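Long-range contacts in Protease/Reverse transcriptase/ribonuclease H (Eastern chimpanzee simian foamy virus, PDB 7KSF), which combines an aspartic protease with an RNA- and DNA-dependent DNA polymerase and a ribonuclease H, enzymes for viral maturation and reverse transcription: residues 195-200 against 211-216; 216-221 against 282-287; 658-663 against 710-715. The protein carries 1 engineered substitution. One frame throughout, in Å; residues are numbered along the deposited sequence.

Contact 1 of 3, residues 195-200 against 211-216; sequences NTPVYP and VLDYRE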
ATOM      1  N   ASN A 195      11.912  30.454   2.140  1.00 79.99           N
ATOM      2  CA  ASN A 195      11.740  29.554   3.269  1.00 79.09           C
ATOM      3  C   ASN A 195      10.434  28.797   3.100  1.00 79.57           C
ATOM      4  O   ASN A 195       9.439  29.355   2.629  1.00 80.81           O
ATOM      5  CB  ASN A 195      11.730  30.305   4.600  1.00 79.90           C
ATOM      6  CG  ASN A 195      11.881  29.381   5.786  1.00 78.33           C
ATOM      7  OD1 ASN A 195      12.990  29.148   6.261  1.00 76.71           O
ATOM      8  ND2 ASN A 195      10.767  28.843   6.269  1.00 80.29           N
ATOM      9  N   THR A 196      10.440  27.525   3.495  1.00 81.27           N
ATOM     10  CA  THR A 196       9.311  26.631   3.314  1.00 79.43           C
ATOM     11  C   THR A 196       8.809  26.123   4.659  1.00 81.78           C
ATOM     12  O   THR A 196       9.615  25.736   5.512  1.00 88.99           O
ATOM     13  CB  THR A 196       9.707  25.438   2.423  1.00 76.78           C
ATOM     14  OG1 THR A 196       9.844  25.875   1.065  1.00 76.79           O
ATOM     15  CG2 THR A 196       8.664  24.334   2.489  1.00 76.81           C
ATOM     16  N   PRO A 197       7.496  26.117   4.885  1.00 78.28           N
ATOM     17  CA  PRO A 197       6.977  25.569   6.139  1.00 78.16           C
ATOM     18  C   PRO A 197       7.208  24.071   6.218  1.00 81.92           C
ATOM     19  O   PRO A 197       7.185  23.360   5.210  1.00 77.88           O
ATOM     20  CB  PRO A 197       5.476  25.894   6.081  1.00 78.18           C
ATOM     21  CG  PRO A 197       5.341  26.942   5.027  1.00 79.05           C
ATOM     22  CD  PRO A 197       6.424  26.658   4.037  1.00 82.13           C
ATOM     23  N   VAL A 198       7.437  23.598   7.441  1.00 83.21           N
ATOM     24  CA  VAL A 198       7.660  22.185   7.718  1.00 80.32           C
ATOM     25  C   VAL A 198       6.584  21.709   8.685  1.00 77.82           C
ATOM     26  O   VAL A 198       6.223  22.423   9.627  1.00 78.10           O
ATOM     27  CB  VAL A 198       9.077  21.930   8.281  1.00 77.64           C
ATOM     28  CG1 VAL A 198       9.287  22.684   9.586  1.00 78.43           C
ATOM     29  CG2 VAL A 198       9.321  20.442   8.470  1.00 76.88           C
ATOM     30  N   TYR A 199       6.053  20.513   8.432  1.00 78.41           N
ATOM     31  CA  TYR A 199       4.985  19.941   9.235  1.00 79.78           C
ATOM     32  C   TYR A 199       5.350  18.531   9.671  1.00 80.97           C
ATOM     33  O   TYR A 199       5.974  17.783   8.907  1.00 79.41           O
ATOM     34  CB  TYR A 199       3.670  19.900   8.450  1.00 86.26           C
ATOM     35  CG  TYR A 199       3.112  21.257   8.113  1.00 84.54           C
ATOM     36  CD1 TYR A 199       2.288  21.928   9.003  1.00 84.51           C
ATOM     37  CD2 TYR A 199       3.405  21.869   6.902  1.00 77.25           C
ATOM     38  CE1 TYR A 199       1.771  23.171   8.699  1.00 95.16           C
ATOM     39  CE2 TYR A 199       2.894  23.112   6.588  1.00 84.63           C
ATOM     40  CZ  TYR A 199       2.077  23.760   7.490  1.00 88.94           C
ATOM     41  OH  TYR A 199       1.563  25.001   7.187  1.00 94.52           O
ATOM     42  N   PRO A 200       4.980  18.134  10.889  1.00 78.95           N
ATOM     43  CA  PRO A 200       5.220  16.754  11.319  1.00 80.32           C
ATOM     44  C   PRO A 200       3.966  15.893  11.290  1.00 81.31           C
ATOM     45  O   PRO A 200       2.883  16.352  11.666  1.00 81.07           O
ATOM     46  CB  PRO A 200       5.739  16.931  12.753  1.00 91.13           C
ATOM     47  CG  PRO A 200       5.161  18.274  13.210  1.00 81.12           C
ATOM     48  CD  PRO A 200       4.569  18.986  12.015  1.00 78.72           C
ATOM     49  N   VAL A 211       7.177  16.871   6.930  1.00 78.20           N
ATOM     50  CA  VAL A 211       6.554  17.136   5.637  1.00 86.52           C
ATOM     51  C   VAL A 211       6.779  18.600   5.288  1.00 80.03           C
ATOM     52  O   VAL A 211       6.550  19.483   6.121  1.00 77.23           O
ATOM     53  CB  VAL A 211       5.048  16.806   5.644  1.00 93.98           C
ATOM     54  CG1 VAL A 211       4.410  17.219   4.327  1.00 92.26           C
ATOM     55  CG2 VAL A 211       4.828  15.323   5.899  1.00106.20           C
ATOM     56  N   LEU A 212       7.223  18.857   4.062  1.00 76.61           N
ATOM     57  CA  LEU A 212       7.469  20.212   3.590  1.00 80.58           C
ATOM     58  C   LEU A 212       6.288  20.700   2.761  1.00 88.39           C
ATOM     59  O   LEU A 212       5.674  19.927   2.016  1.00 86.71           O
ATOM     60  CB  LEU A 212       8.750  20.277   2.762  1.00 74.94           C
ATOM     61  CG  LEU A 212      10.034  20.045   3.556  1.00 73.97           C
ATOM     62  CD1 LEU A 212      11.221  19.951   2.622  1.00 86.06           C
ATOM     63  CD2 LEU A 212      10.242  21.159   4.571  1.00 74.72           C
ATOM     64  N   ASP A 213       5.979  21.988   2.891  1.00 88.96           N
ATOM     65  CA  ASP A 213       4.858  22.611   2.189  1.00 82.01           C
ATOM     66  C   ASP A 213       5.426  23.410   1.020  1.00 78.59           C
ATOM     67  O   ASP A 213       5.714  24.602   1.135  1.00 87.40           O
ATOM     68  CB  ASP A 213       4.056  23.489   3.142  1.00 80.52           C
ATOM     69  CG  ASP A 213       2.768  23.986   2.527  1.00 77.52           C
ATOM     70  OD1 ASP A 213       2.247  23.299   1.629  1.00 88.20           O
ATOM     71  OD2 ASP A 213       2.275  25.056   2.944  1.00 77.42           O
ATOM     72  N   TYR A 214       5.575  22.741  -0.125  1.00 77.45           N
ATOM     73  CA  TYR A 214       6.247  23.304  -1.286  1.00 77.87           C
ATOM     74  C   TYR A 214       5.291  23.888  -2.317  1.00 86.75           C
ATOM     75  O   TYR A 214       5.730  24.262  -3.408  1.00 80.38           O
ATOM     76  CB  TYR A 214       7.127  22.239  -1.946  1.00 76.63           C
ATOM     77  CG  TYR A 214       8.518  22.156  -1.370  1.00 83.47           C
ATOM     78  CD1 TYR A 214       9.192  23.303  -0.969  1.00 83.67           C
ATOM     79  CD2 TYR A 214       9.160  20.935  -1.225  1.00 74.21           C
ATOM     80  CE1 TYR A 214      10.463  23.234  -0.446  1.00 73.95           C
ATOM     81  CE2 TYR A 214      10.432  20.857  -0.702  1.00 73.15           C
ATOM     82  CZ  TYR A 214      11.077  22.009  -0.312  1.00 72.56           C
ATOM     83  OH  TYR A 214      12.345  21.939   0.213  1.00 71.35           O
ATOM     84  N   ARG A 215       3.995  23.983  -2.003  1.00 89.68           N
ATOM     85  CA  ARG A 215       3.045  24.507  -2.975  1.00 80.84           C
ATOM     86  C   ARG A 215       3.252  25.991  -3.248  1.00 86.06           C
ATOM     87  O   ARG A 215       2.717  26.505  -4.235  1.00 94.20           O
ATOM     88  CB  ARG A 215       1.610  24.250  -2.507  1.00 85.21           C
ATOM     89  CG  ARG A 215       1.321  24.670  -1.077  1.00 88.42           C
ATOM     90  CD  ARG A 215       0.023  24.043  -0.575  1.00 94.70           C
ATOM     91  NE  ARG A 215      -0.160  24.228   0.863  1.00 87.86           N
ATOM     92  CZ  ARG A 215      -1.125  23.653   1.573  1.00 78.54           C
ATOM     93  NH1 ARG A 215      -1.998  22.850   0.978  1.00 79.47           N
ATOM     94  NH2 ARG A 215      -1.218  23.875   2.879  1.00 86.80           N
ATOM     95  N   GLU A 216       4.013  26.689  -2.402  1.00 85.15           N
ATOM     96  CA  GLU A 216       4.336  28.083  -2.674  1.00 84.53           C
ATOM     97  C   GLU A 216       5.418  28.206  -3.739  1.00 84.66           C
ATOM     98  O   GLU A 216       5.402  29.148  -4.538  1.00 85.75           O
ATOM     99  CB  GLU A 216       4.772  28.785  -1.386  1.00 85.68           C
ATOM    100  CG  GLU A 216       3.646  28.964  -0.387  1.00106.58           C
ATOM    101  CD  GLU A 216       2.511  29.801  -0.944  1.00108.66           C
ATOM    102  OE1 GLU A 216       2.789  30.757  -1.699  1.00100.05           O
ATOM    103  OE2 GLU A 216       1.339  29.496  -0.634  1.00125.39           O
TER

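Contact 2 of 3, residues 216-221 against 282-287; sequences EVNKTI and QGFLNS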
ATOM      1  N   GLU A 216       4.013  26.689  -2.402  1.00 85.15           N
ATOM      2  CA  GLU A 216       4.336  28.083  -2.674  1.00 84.53           C
ATOM      3  C   GLU A 216       5.418  28.206  -3.739  1.00 84.66           C
ATOM      4  O   GLU A 216       5.402  29.148  -4.538  1.00 85.75           O
ATOM      5  CB  GLU A 216       4.772  28.785  -1.386  1.00 85.68           C
ATOM      6  CG  GLU A 216       3.646  28.964  -0.387  1.00106.58           C
ATOM      7  CD  GLU A 216       2.511  29.801  -0.944  1.00108.66           C
ATOM      8  OE1 GLU A 216       2.789  30.757  -1.699  1.00100.05           O
ATOM      9  OE2 GLU A 216       1.339  29.496  -0.634  1.00125.39           O
ATOM     10  N   VAL A 217       6.367  27.268  -3.759  1.00 86.22           N
ATOM     11  CA  VAL A 217       7.400  27.295  -4.787  1.00 85.56           C
ATOM     12  C   VAL A 217       6.876  26.725  -6.100  1.00 85.14           C
ATOM     13  O   VAL A 217       7.297  27.155  -7.179  1.00 86.52           O
ATOM     14  CB  VAL A 217       8.646  26.538  -4.301  1.00106.81           C
ATOM     15  CG1 VAL A 217       9.807  26.751  -5.256  1.00 87.62           C
ATOM     16  CG2 VAL A 217       9.021  26.978  -2.898  1.00 95.36           C
ATOM     17  N   ASN A 218       5.946  25.767  -6.037  1.00 84.55           N
ATOM     18  CA  ASN A 218       5.469  25.119  -7.253  1.00 91.02           C
ATOM     19  C   ASN A 218       4.650  26.066  -8.123  1.00 96.14           C
ATOM     20  O   ASN A 218       4.662  25.936  -9.352  1.00 91.92           O
ATOM     21  CB  ASN A 218       4.657  23.877  -6.891  1.00 96.39           C
ATOM     22  CG  ASN A 218       5.446  22.887  -6.056  1.00 82.45           C
ATOM     23  OD1 ASN A 218       6.676  22.886  -6.072  1.00 81.82           O
ATOM     24  ND2 ASN A 218       4.739  22.042  -5.312  1.00 80.70           N
ATOM     25  N   LYS A 219       3.930  27.015  -7.513  1.00 95.09           N
ATOM     26  CA  LYS A 219       3.225  28.027  -8.292  1.00 88.05           C
ATOM     27  C   LYS A 219       4.189  28.913  -9.074  1.00 87.96           C
ATOM     28  O   LYS A 219       3.794  29.500 -10.087  1.00101.33           O
ATOM     29  CB  LYS A 219       2.353  28.889  -7.376  1.00 86.64           C
ATOM     30  CG  LYS A 219       3.138  29.921  -6.581  1.00 86.28           C
ATOM     31  CD  LYS A 219       2.247  30.680  -5.609  1.00 85.86           C
ATOM     32  CE  LYS A 219       3.047  31.714  -4.831  1.00 85.89           C
ATOM     33  NZ  LYS A 219       2.215  32.412  -3.813  1.00 86.38           N
ATOM     34  N   THR A 220       5.440  29.014  -8.621  1.00 88.26           N
ATOM     35  CA  THR A 220       6.444  29.809  -9.319  1.00 89.35           C
ATOM     36  C   THR A 220       7.085  29.020 -10.451  1.00 90.56           C
ATOM     37  O   THR A 220       7.163  29.498 -11.588  1.00 92.04           O
ATOM     38  CB  THR A 220       7.512  30.279  -8.331  1.00 89.48           C
ATOM     39  OG1 THR A 220       6.977  31.311  -7.493  1.00 90.05           O
ATOM     40  CG2 THR A 220       8.732  30.804  -9.072  1.00 91.50           C
ATOM     41  N   ILE A 221       7.551  27.809 -10.127  1.00 90.54           N
ATOM     42  CA  ILE A 221       8.217  26.921 -11.126  1.00 92.76           C
ATOM     43  C   ILE A 221       7.179  26.464 -12.161  1.00 96.67           C
ATOM     44  O   ILE A 221       6.176  25.848 -11.755  1.00 98.43           O
ATOM     45  CB  ILE A 221       8.893  25.722 -10.429  1.00 90.99           C
ATOM     46  CG1 ILE A 221      10.279  26.086  -9.892  1.00 89.10           C
ATOM     47  CG2 ILE A 221       8.944  24.518 -11.358  1.00 92.19           C
ATOM     48  CD1 ILE A 221      10.265  27.181  -8.853  1.00 87.46           C
ATOM     49  N   GLN A 282      11.099  15.912  -1.678  1.00 75.10           N
ATOM     50  CA  GLN A 282       9.744  15.426  -1.893  1.00 72.27           C
ATOM     51  C   GLN A 282       8.740  16.547  -1.668  1.00 73.79           C
ATOM     52  O   GLN A 282       8.929  17.411  -0.806  1.00 77.20           O
ATOM     53  CB  GLN A 282       9.442  14.250  -0.966  1.00 96.43           C
ATOM     54  CG  GLN A 282       9.706  14.527   0.503  1.00103.99           C
ATOM     55  CD  GLN A 282       9.692  13.265   1.345  1.00108.99           C
ATOM     56  OE1 GLN A 282       9.552  12.158   0.824  1.00 98.97           O
ATOM     57  NE2 GLN A 282       9.843  13.424   2.654  1.00105.44           N
ATOM     58  N   GLY A 283       7.684  16.617  -2.405  1.00 79.70           N
ATOM     59  CA  GLY A 283       6.722  17.696  -2.410  1.00 89.29           C
ATOM     60  C   GLY A 283       7.032  18.810  -3.386  1.00 79.78           C
ATOM     61  O   GLY A 283       6.211  19.721  -3.544  1.00 76.34           O
ATOM     62  N   PHE A 284       8.194  18.769  -4.037  1.00 79.26           N
ATOM     63  CA  PHE A 284       8.566  19.738  -5.057  1.00 77.24           C
ATOM     64  C   PHE A 284       7.793  19.469  -6.348  1.00 83.16           C
ATOM     65  O   PHE A 284       7.250  18.381  -6.561  1.00 82.54           O
ATOM     66  CB  PHE A 284      10.076  19.691  -5.312  1.00 76.54           C
ATOM     67  CG  PHE A 284      10.563  20.703  -6.313  1.00 81.55           C
ATOM     68  CD1 PHE A 284      10.922  20.313  -7.595  1.00 78.95           C
ATOM     69  CD2 PHE A 284      10.659  22.041  -5.977  1.00 84.46           C
ATOM     70  CE1 PHE A 284      11.367  21.241  -8.518  1.00 80.65           C
ATOM     71  CE2 PHE A 284      11.106  22.975  -6.894  1.00100.09           C
ATOM     72  CZ  PHE A 284      11.463  22.573  -8.168  1.00 95.62           C
ATOM     73  N   LEU A 285       7.751  20.482  -7.216  1.00 83.10           N
ATOM     74  CA  LEU A 285       6.916  20.404  -8.409  1.00 83.22           C
ATOM     75  C   LEU A 285       7.465  19.396  -9.417  1.00 82.47           C
ATOM     76  O   LEU A 285       6.724  18.548  -9.921  1.00 82.51           O
ATOM     77  CB  LEU A 285       6.787  21.787  -9.049  1.00 87.24           C
ATOM     78  CG  LEU A 285       5.772  21.903 -10.185  1.00100.66           C
ATOM     79  CD1 LEU A 285       4.389  21.464  -9.720  1.00107.94           C
ATOM     80  CD2 LEU A 285       5.729  23.319 -10.735  1.00103.31           C
ATOM     81  N   ASN A 286       8.760  19.477  -9.720  1.00 82.21           N
ATOM     82  CA  ASN A 286       9.359  18.672 -10.777  1.00 81.77           C
ATOM     83  C   ASN A 286      10.129  17.460 -10.265  1.00 85.84           C
ATOM     84  O   ASN A 286      10.674  16.706 -11.078  1.00 77.99           O
ATOM     85  CB  ASN A 286      10.290  19.535 -11.630  1.00110.24           C
ATOM     86  CG  ASN A 286       9.540  20.536 -12.476  1.00106.57           C
ATOM     87  OD1 ASN A 286       8.339  20.397 -12.701  1.00123.05           O
ATOM     88  ND2 ASN A 286      10.244  21.556 -12.952  1.00 92.27           N
ATOM     89  N   SER A 287      10.194  17.255  -8.950  1.00 86.28           N
ATOM     90  CA  SER A 287      10.932  16.110  -8.416  1.00 75.82           C
ATOM     91  C   SER A 287      10.379  14.771  -8.889  1.00 74.92           C
ATOM     92  O   SER A 287      11.177  13.922  -9.321  1.00 74.26           O
ATOM     93  CB  SER A 287      10.978  16.190  -6.889  1.00 74.39           C
ATOM     94  OG  SER A 287      11.865  17.203  -6.456  1.00 81.08           O
TER

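Contact 3 of 3, residues 658-663 against 710-715; sequences GPVLVI and PDITIQ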
ATOM      1  N   GLY A 658      -0.544 -16.871   6.590  1.00159.34           N
ATOM      2  CA  GLY A 658      -0.829 -17.462   5.303  1.00144.98           C
ATOM      3  C   GLY A 658      -2.253 -17.971   5.189  1.00138.27           C
ATOM      4  O   GLY A 658      -3.056 -17.865   6.121  1.00137.85           O
ATOM      5  N   PRO A 659      -2.594 -18.532   4.029  1.00139.84           N
ATOM      6  CA  PRO A 659      -3.964 -19.029   3.812  1.00148.37           C
ATOM      7  C   PRO A 659      -4.207 -20.324   4.577  1.00143.56           C
ATOM      8  O   PRO A 659      -3.468 -21.299   4.425  1.00143.59           O
ATOM      9  CB  PRO A 659      -4.026 -19.246   2.296  1.00151.32           C
ATOM     10  CG  PRO A 659      -2.609 -19.520   1.911  1.00147.90           C
ATOM     11  CD  PRO A 659      -1.760 -18.672   2.822  1.00140.25           C
ATOM     12  N   VAL A 660      -5.257 -20.329   5.397  1.00142.17           N
ATOM     13  CA  VAL A 660      -5.629 -21.490   6.189  1.00142.59           C
ATOM     14  C   VAL A 660      -7.120 -21.748   6.014  1.00145.66           C
ATOM     15  O   VAL A 660      -7.875 -20.894   5.544  1.00149.49           O
ATOM     16  CB  VAL A 660      -5.286 -21.313   7.684  1.00140.24           C
ATOM     17  CG1 VAL A 660      -3.778 -21.323   7.884  1.00141.73           C
ATOM     18  CG2 VAL A 660      -5.886 -20.023   8.213  1.00146.36           C
ATOM     19  N   LEU A 661      -7.538 -22.951   6.405  1.00143.90           N
ATOM     20  CA  LEU A 661      -8.917 -23.387   6.245  1.00144.58           C
ATOM     21  C   LEU A 661      -9.328 -24.215   7.453  1.00142.63           C
ATOM     22  O   LEU A 661      -8.662 -25.196   7.791  1.00144.68           O
ATOM     23  CB  LEU A 661      -9.091 -24.201   4.955  1.00151.05           C
ATOM     24  CG  LEU A 661     -10.439 -24.884   4.726  1.00154.07           C
ATOM     25  CD1 LEU A 661     -11.569 -23.869   4.716  1.00147.60           C
ATOM     26  CD2 LEU A 661     -10.414 -25.674   3.425  1.00158.18           C
ATOM     27  N   VAL A 662     -10.422 -23.815   8.099  1.00142.75           N
ATOM     28  CA  VAL A 662     -10.959 -24.524   9.253  1.00142.04           C
ATOM     29  C   VAL A 662     -12.237 -25.233   8.829  1.00157.35           C
ATOM     30  O   VAL A 662     -13.010 -24.721   8.012  1.00170.40           O
ATOM     31  CB  VAL A 662     -11.221 -23.569  10.438  1.00144.61           C
ATOM     32  CG1 VAL A 662     -11.564 -24.352  11.697  1.00148.21           C
ATOM     33  CG2 VAL A 662     -10.017 -22.673  10.675  1.00143.40           C
ATOM     34  N   ILE A 663     -12.457 -26.423   9.384  1.00152.70           N
ATOM     35  CA  ILE A 663     -13.557 -27.291   8.983  1.00149.66           C
ATOM     36  C   ILE A 663     -14.330 -27.711  10.226  1.00148.06           C
ATOM     37  O   ILE A 663     -13.735 -28.167  11.207  1.00155.31           O
ATOM     38  CB  ILE A 663     -13.058 -28.529   8.216  1.00147.09           C
ATOM     39  CG1 ILE A 663     -12.350 -28.111   6.923  1.00160.02           C
ATOM     40  CG2 ILE A 663     -14.208 -29.480   7.919  1.00144.28           C
ATOM     41  CD1 ILE A 663     -10.854 -27.907   7.068  1.00147.46           C
ATOM     42  N   PRO A 710      -8.064 -12.015   8.251  1.00131.50           N
ATOM     43  CA  PRO A 710      -9.180 -12.513   7.440  1.00135.36           C
ATOM     44  C   PRO A 710      -8.811 -13.665   6.523  1.00134.78           C
ATOM     45  O   PRO A 710      -9.672 -14.133   5.769  1.00136.06           O
ATOM     46  CB  PRO A 710      -9.575 -11.280   6.620  1.00163.79           C
ATOM     47  CG  PRO A 710      -8.288 -10.532   6.456  1.00156.94           C
ATOM     48  CD  PRO A 710      -7.492 -10.767   7.715  1.00140.80           C
ATOM     49  N   ASP A 711      -7.563 -14.129   6.566  1.00136.60           N
ATOM     50  CA  ASP A 711      -7.070 -15.138   5.637  1.00138.00           C
ATOM     51  C   ASP A 711      -7.640 -16.510   5.977  1.00136.49           C
ATOM     52  O   ASP A 711      -7.275 -17.514   5.356  1.00138.11           O
ATOM     53  CB  ASP A 711      -5.542 -15.167   5.668  1.00139.94           C
ATOM     54  CG  ASP A 711      -4.938 -15.664   4.366  1.00148.67           C
ATOM     55  OD1 ASP A 711      -5.676 -16.244   3.544  1.00153.45           O
ATOM     56  OD2 ASP A 711      -3.722 -15.470   4.162  1.00148.15           O
ATOM     57  N   ILE A 712      -8.539 -16.555   6.952  1.00138.64           N
ATOM     58  CA  ILE A 712      -9.117 -17.795   7.450  1.00137.88           C
ATOM     59  C   ILE A 712     -10.448 -18.025   6.751  1.00148.79           C
ATOM     60  O   ILE A 712     -11.367 -17.204   6.867  1.00154.70           O
ATOM     61  CB  ILE A 712      -9.296 -17.748   8.976  1.00135.92           C
ATOM     62  CG1 ILE A 712      -7.985 -17.336   9.649  1.00133.24           C
ATOM     63  CG2 ILE A 712      -9.770 -19.092   9.492  1.00148.42           C
ATOM     64  CD1 ILE A 712      -8.098 -17.157  11.146  1.00142.63           C
ATOM     65  N   THR A 713     -10.553 -19.138   6.033  1.00155.01           N
ATOM     66  CA  THR A 713     -11.791 -19.568   5.403  1.00162.24           C
ATOM     67  C   THR A 713     -12.382 -20.731   6.187  1.00162.11           C
ATOM     68  O   THR A 713     -11.676 -21.454   6.894  1.00158.37           O
ATOM     69  CB  THR A 713     -11.555 -19.981   3.945  1.00157.44           C
ATOM     70  OG1 THR A 713     -10.490 -20.938   3.888  1.00169.64           O
ATOM     71  CG2 THR A 713     -11.187 -18.770   3.104  1.00146.75           C
ATOM     72  N   ILE A 714     -13.694 -20.903   6.059  1.00162.21           N
ATOM     73  CA  ILE A 714     -14.442 -21.889   6.832  1.00167.79           C
ATOM     74  C   ILE A 714     -15.364 -22.651   5.894  1.00175.00           C
ATOM     75  O   ILE A 714     -16.203 -22.048   5.213  1.00177.80           O
ATOM     76  CB  ILE A 714     -15.246 -21.231   7.965  1.00158.25           C
ATOM     77  CG1 ILE A 714     -14.301 -20.683   9.037  1.00149.27           C
ATOM     78  CG2 ILE A 714     -16.234 -22.222   8.561  1.00149.02           C
ATOM     79  CD1 ILE A 714     -15.005 -20.038  10.204  1.00149.70           C
ATOM     80  N   GLN A 715     -15.209 -23.974   5.863  1.00165.08           N
ATOM     81  CA  GLN A 715     -16.049 -24.879   5.095  1.00154.15           C
ATOM     82  C   GLN A 715     -16.950 -25.679   6.038  1.00148.66           C
ATOM     83  O   GLN A 715     -17.032 -25.401   7.240  1.00146.87           O
ATOM     84  CB  GLN A 715     -15.190 -25.809   4.234  1.00149.70           C
ATOM     85  CG  GLN A 715     -14.591 -25.168   3.001  1.00151.34           C
ATOM     86  CD  GLN A 715     -13.900 -26.178   2.108  1.00150.39           C
ATOM     87  OE1 GLN A 715     -13.889 -27.374   2.398  1.00147.54           O
ATOM     88  NE2 GLN A 715     -13.319 -25.703   1.012  1.00160.25           N
TER

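Contact 1 of 3, residues 195-200 against 211-216
Val211 O is approached twice by the neighbouring strand: the backbone N of Tyr199 donates to it at 2.6 Å, lying in the carbonyl plane, and Val198 CA brings a weaker C-H contact at 3.3 Å. Further along, Asp213 N donates a hydrogen bond to Pro197 O at 3.0 Å, this time with the donor tilted 22° from the carbonyl plane. Proline has no N-H to give, but it needs none here, because its carbonyl makes the bond. These bonds belong to the antiparallel beta hairpin of strands 198-202 and 208-212, which by sequence and topology probably corresponds to the fingers hairpin of retroviral reverse transcriptases. Tyr199 with Val211 forms a hydrogen-bonded pair, and Val198 with Leu212 a non-hydrogen-bonded one. On the sheet face of the latter pair, Leu212 brings CD2 to within 4.0 Å of Val198 CB, while Trp277 also meets the leucine. On the other face the Tyr199 ring presents its edge, with CE2 3.7 Å from Asp213 CB, and leaves the carboxylate plane turned 69° to the ring. Asp213 CG stands anti to its backbone N (chi1 -171°), a position from which OD1 makes a salt bridge of 2.7 Å with Arg215 NE. An aspartate, probably ionised beside the arginine, suits this buried place: its methylene packs against Pro197 and Tyr199 while its oxygen meets a cation. Beyond it, Thr196 and Tyr214 cross at about a right angle, the threonine's OG1 lying at the ring edge and its CG2 methyl 4.1 Å from Leu212 CB.

Contact 2 of 3, residues 216-221 against 282-287
Asn218 reaches from the weakly bonded helix 215-218 to the loop around Gly283, its ND2 donating to Gly283 O at 3.3 Å. The bond is long but almost straight, 175° at the hydrogen, and the acceptor lies in the amide plane of the asparagine. With CG anti to its own carbonyl carbon (chi1 -57°), Asn218 sends its amide out toward the loop. There OD1 comes close to Leu285 N, at an angle too poor for a hydrogen bond. An amide suits the place because it can donate an N-H to a loop carbonyl from a short side chain.

Asn218 and Leu285 run alongside one another in opposite senses, with Leu285 CD1 3.7 Å from Asn218 CB. The other branch of the leucine lies toward Ile221, whose CG2 methyl also touches Asn286 ND2. In Phe284, CG anti to the backbone N (chi1 -178°) carries the ring toward Val217 and Ile221. It takes Val217 CG1 at the edge, 4.3 Å from CE2, and Ile221 CG1 at 4.1 Å from CZ. Val217 O accepts from both Thr220 N and Ile221 N, a turn that brings these two branched residues to the same buried ring. Gly283 has a positive phi, where a CB would jam against the carbonyl before it. Leu280, Pro281, Gln282 and Gly283 spell the LPQG motif of retroviral reverse transcriptases, here leading into helix 287-299.

Contact 3 of 3, residues 658-663 against 710-715
Two neighbouring parallel strands of the RNase H sheet, 660-664 and 712-716, meet here, with Val660 beside Ile712 and Leu661 beside Thr713. Their segments run 31° apart. Val660 O accepts from Thr713 N, Val662 N donates to Thr713 O at 2.9 Å, and Gln715 N closes the ladder on Val662 O. A weak bond from Val660 N to Asp711 O starts it. In the 3-2-1-4-5 order of the RNase H fold these are strands four and five, and 712-716 is one of the two edge strands within this chain. One sheet face carries branched aliphatics that suit burial under helix 638-654: Val660 CG2 lies 3.7 Å from Ile712 CG1, and Val662 CG2 comes equally close abreast of Ile712 CG2. The other face is more mixed. Leu661 crosses Gln715 at about a right angle, its CD1 3.7 Å from Gln715 CG, where the glutamine's methylenes serve as an apolar surface. Just before the strands the Asp711 carboxylate lies alongside Pro659, OD1 3.6 Å from the proline's CB; an acidic group suits this rim, where OD2 has a long, weak ion pair with Lys709.

How the contacts relate
Contacts 1 and 2 are neighbours in the reverse transcriptase part of the chain, their centres 11 Å apart. They share Glu216 and helix 215-218, so one short helix follows the 198-212 hairpin and packs against the 282-287 loop, which comes some 60 residues later. They also touch: the Tyr214 side chain of contact 1 packs against the backbone of Gln282 and Gly283. Contact 3 comes last along the chain and belongs to the RNase H sheet, beyond the chain's centre, with its nearest atoms about 29 Å from either of the others. The three thus sample two separate enzyme modules of one polypeptide, polymerase and nuclease, with contact 3 having no direct touch with the other two.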